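Local structure of reticulocyte binding protein (Streptococcus agalactiae COH1, 3FAW) at residues A[553-558]-A[564-569]. The protein probably hydrolyses the alpha-1,6 branch links of pullulan and related glucans as a cell-wall-anchored streptococcal pullulanase. Sequence-based numbering, arbitrary orientation.
Sequences AQPGNF and GDVVQY. With CA (calcium ion), chain E.
Val566 presents one methyl, CG2, to three residues of the loop that follows helix 544-551, a compact example of how a TIM-barrel strand is covered by the chain leading into it. CG2 comes closest to Ala553 O, at 3.6 Å, and lies 3.9 Å from CD of Pro555, 4.1 Å from CZ of Phe558 and 4.1 Å from CB of Ala553. With CG1 anti to the backbone N (chi1 -178°), CG2 falls beside that nitrogen and faces the loop. Within the loop, CG of Pro555 sits 3.6 Å above the plane of the Phe558 ring, offset toward its rim, so proline and phenylalanine approach the valine as one apolar unit. The ring also touches Val515 of the neighbouring strand 513-516.

The polar groups find their partners elsewhere. Gln568, its chain bent at chi2 (-79°), packs NE2 in van der Waals contact 3.6 Å from Ala553 CA, where the helix ends in a Schellman motif; NE2 hydrogen-bonds the carbonyls of Asn550 and Gln612. Asp565, just before the strand, binds calcium through OD2 at 2.4 Å and OD1 at 2.8 Å, with the carbonyls of Met507 and Thr510, the carboxylates of Asp511 and Asp561, and a water; Arg265 NH2 hydrogen-bonds OD1. Dispersion forces thus seat the loop on strand 566-568, while Gln568's hydrogen bonds and the calcium site fasten the strand and its approach to neighbouring chain, including the helix end and the connection.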
ATOM      1  N   ALA A 553      -5.626  -0.630  21.723  1.00 11.63           N
ATOM      2  CA  ALA A 553      -4.530  -0.735  20.755  1.00 10.78           C
ATOM      3  C   ALA A 553      -3.472  -1.731  21.229  1.00 10.79           C
ATOM      4  O   ALA A 553      -2.269  -1.494  21.096  1.00 10.96           O
ATOM      5  CB  ALA A 553      -3.900   0.640  20.475  1.00 11.38           C
ATOM      6  N   GLN A 554      -3.937  -2.844  21.785  1.00  9.81           N
ATOM      7  CA  GLN A 554      -3.067  -3.919  22.234  1.00 11.08           C
ATOM      8  C   GLN A 554      -3.544  -5.242  21.633  1.00 11.54           C
ATOM      9  O   GLN A 554      -4.086  -6.092  22.340  1.00 12.80           O
ATOM     10  CB  GLN A 554      -3.053  -3.977  23.761  1.00 12.01           C
ATOM     11  CG  GLN A 554      -2.495  -2.707  24.396  1.00 11.15           C
ATOM     12  CD  GLN A 554      -2.735  -2.623  25.883  1.00 10.46           C
ATOM     13  OE1 GLN A 554      -3.015  -3.759  26.508  1.00 14.02           O
ATOM     14  NE2 GLN A 554      -2.677  -1.541  26.466  1.00  5.41           N
ATOM     15  N   PRO A 555      -3.356  -5.414  20.311  1.00 11.38           N
ATOM     16  CA  PRO A 555      -3.768  -6.651  19.640  1.00 11.03           C
ATOM     17  C   PRO A 555      -3.096  -7.899  20.199  1.00  9.94           C
ATOM     18  O   PRO A 555      -1.978  -7.831  20.692  1.00 10.13           O
ATOM     19  CB  PRO A 555      -3.342  -6.422  18.182  1.00 10.27           C
ATOM     20  CG  PRO A 555      -2.317  -5.343  18.246  1.00 10.22           C
ATOM     21  CD  PRO A 555      -2.753  -4.463  19.360  1.00 11.36           C
ATOM     22  N   GLY A 556      -3.788  -9.027  20.103  1.00 11.90           N
ATOM     23  CA  GLY A 556      -3.304 -10.292  20.644  1.00 12.38           C
ATOM     24  C   GLY A 556      -2.319 -11.047  19.770  1.00 13.02           C
ATOM     25  O   GLY A 556      -1.713 -12.015  20.235  1.00 13.64           O
ATOM     26  N   ASN A 557      -2.150 -10.622  18.515  1.00 12.00           N
ATOM     27  CA  ASN A 557      -1.273 -11.336  17.574  1.00 12.30           C
ATOM     28  C   ASN A 557       0.091 -10.672  17.318  1.00 12.78           C
ATOM     29  O   ASN A 557       0.927 -11.236  16.616  1.00 11.70           O
ATOM     30  CB  ASN A 557      -1.996 -11.616  16.248  1.00 12.40           C
ATOM     31  CG  ASN A 557      -2.344 -10.356  15.483  1.00 11.72           C
ATOM     32  OD1 ASN A 557      -2.400  -9.260  16.045  1.00 10.83           O
ATOM     33  ND2 ASN A 557      -2.586 -10.508  14.187  1.00 12.36           N
ATOM     34  N   PHE A 558       0.303  -9.478  17.864  1.00 12.73           N
ATOM     35  CA  PHE A 558       1.641  -8.879  17.906  1.00 13.42           C
ATOM     36  C   PHE A 558       1.750  -7.888  19.055  1.00 14.26           C
ATOM     37  O   PHE A 558       0.737  -7.358  19.517  1.00 14.69           O
ATOM     38  CB  PHE A 558       2.027  -8.224  16.565  1.00 12.96           C
ATOM     39  CG  PHE A 558       1.344  -6.899  16.280  1.00 10.97           C
ATOM     40  CD1 PHE A 558       1.889  -5.701  16.737  1.00 11.55           C
ATOM     41  CD2 PHE A 558       0.197  -6.847  15.497  1.00 10.65           C
ATOM     42  CE1 PHE A 558       1.278  -4.479  16.454  1.00  9.88           C
ATOM     43  CE2 PHE A 558      -0.420  -5.628  15.200  1.00 11.25           C
ATOM     44  CZ  PHE A 558       0.121  -4.443  15.682  1.00 10.24           C
ATOM     45  N   GLY A 564       0.314   4.164  18.659  1.00 12.57           N
ATOM     46  CA  GLY A 564       0.616   4.563  17.289  1.00 12.13           C
ATOM     47  C   GLY A 564       1.141   3.453  16.384  1.00 13.92           C
ATOM     48  O   GLY A 564       1.168   3.615  15.157  1.00 15.12           O
ATOM     49  N   ASP A 565       1.552   2.329  16.974  1.00 12.04           N
ATOM     50  CA  ASP A 565       1.951   1.141  16.202  1.00 13.10           C
ATOM     51  C   ASP A 565       0.788   0.479  15.467  1.00 11.97           C
ATOM     52  O   ASP A 565       1.009  -0.328  14.560  1.00 10.18           O
ATOM     53  CB  ASP A 565       2.552   0.069  17.119  1.00 13.93           C
ATOM     54  CG  ASP A 565       3.833   0.503  17.784  1.00 16.08           C
ATOM     55  OD1 ASP A 565       4.501   1.431  17.282  1.00 19.04           O
ATOM     56  OD2 ASP A 565       4.189  -0.102  18.820  1.00 16.01           O
ATOM     57  N   VAL A 566      -0.437   0.805  15.876  1.00 11.83           N
ATOM     58  CA  VAL A 566      -1.626   0.074  15.455  1.00 12.03           C
ATOM     59  C   VAL A 566      -2.541   0.915  14.565  1.00 11.72           C
ATOM     60  O   VAL A 566      -2.963   2.009  14.946  1.00  9.15           O
ATOM     61  CB  VAL A 566      -2.437  -0.385  16.686  1.00 12.47           C
ATOM     62  CG1 VAL A 566      -3.650  -1.197  16.259  1.00 12.58           C
ATOM     63  CG2 VAL A 566      -1.557  -1.193  17.625  1.00 11.44           C
ATOM     64  N   VAL A 567      -2.836   0.390  13.377  1.00 12.15           N
ATOM     65  CA  VAL A 567      -3.857   0.959  12.508  1.00 11.95           C
ATOM     66  C   VAL A 567      -5.140   0.137  12.677  1.00 13.00           C
ATOM     67  O   VAL A 567      -5.194  -1.026  12.270  1.00 14.04           O
ATOM     68  CB  VAL A 567      -3.418   0.954  11.029  1.00 12.56           C
ATOM     69  CG1 VAL A 567      -4.440   1.686  10.171  1.00 11.17           C
ATOM     70  CG2 VAL A 567      -2.033   1.583  10.872  1.00 10.24           C
ATOM     71  N   GLN A 568      -6.156   0.746  13.287  1.00 12.48           N
ATOM     72  CA  GLN A 568      -7.427   0.067  13.579  1.00 12.23           C
ATOM     73  C   GLN A 568      -8.353   0.115  12.368  1.00 12.20           C
ATOM     74  O   GLN A 568      -8.667   1.195  11.859  1.00  9.83           O
ATOM     75  CB  GLN A 568      -8.140   0.728  14.765  1.00 13.16           C
ATOM     76  CG  GLN A 568      -7.309   0.875  16.044  1.00 11.84           C
ATOM     77  CD  GLN A 568      -7.199  -0.411  16.851  1.00 12.17           C
ATOM     78  OE1 GLN A 568      -7.248  -1.511  16.307  1.00 11.51           O
ATOM     79  NE2 GLN A 568      -7.034  -0.271  18.162  1.00 11.09           N
ATOM     80  N   TYR A 569      -8.793  -1.055  11.909  1.00 11.80           N
ATOM     81  CA  TYR A 569      -9.702  -1.131  10.770  1.00 10.90           C
ATOM     82  C   TYR A 569     -10.567  -2.385  10.787  1.00 10.79           C
ATOM     83  O   TYR A 569     -10.229  -3.390  11.431  1.00 11.06           O
ATOM     84  CB  TYR A 569      -8.927  -1.042   9.451  1.00 10.63           C
ATOM     85  CG  TYR A 569      -8.325  -2.337   8.921  1.00 10.99           C
ATOM     86  CD1 TYR A 569      -7.570  -3.180   9.736  1.00 11.12           C
ATOM     87  CD2 TYR A 569      -8.474  -2.685   7.583  1.00 10.00           C
ATOM     88  CE1 TYR A 569      -6.999  -4.353   9.228  1.00  8.77           C
ATOM     89  CE2 TYR A 569      -7.910  -3.841   7.071  1.00 10.95           C
ATOM     90  CZ  TYR A 569      -7.172  -4.672   7.892  1.00 12.22           C
ATOM     91  OH  TYR A 569      -6.615  -5.820   7.366  1.00  9.66           O
TER
HETATM   92 CA    CA E   4       6.539   0.482  18.873  1.00 14.31          CA
HETATM   93  O   HOH W   1       8.753   0.411  19.816  1.00 17.07           O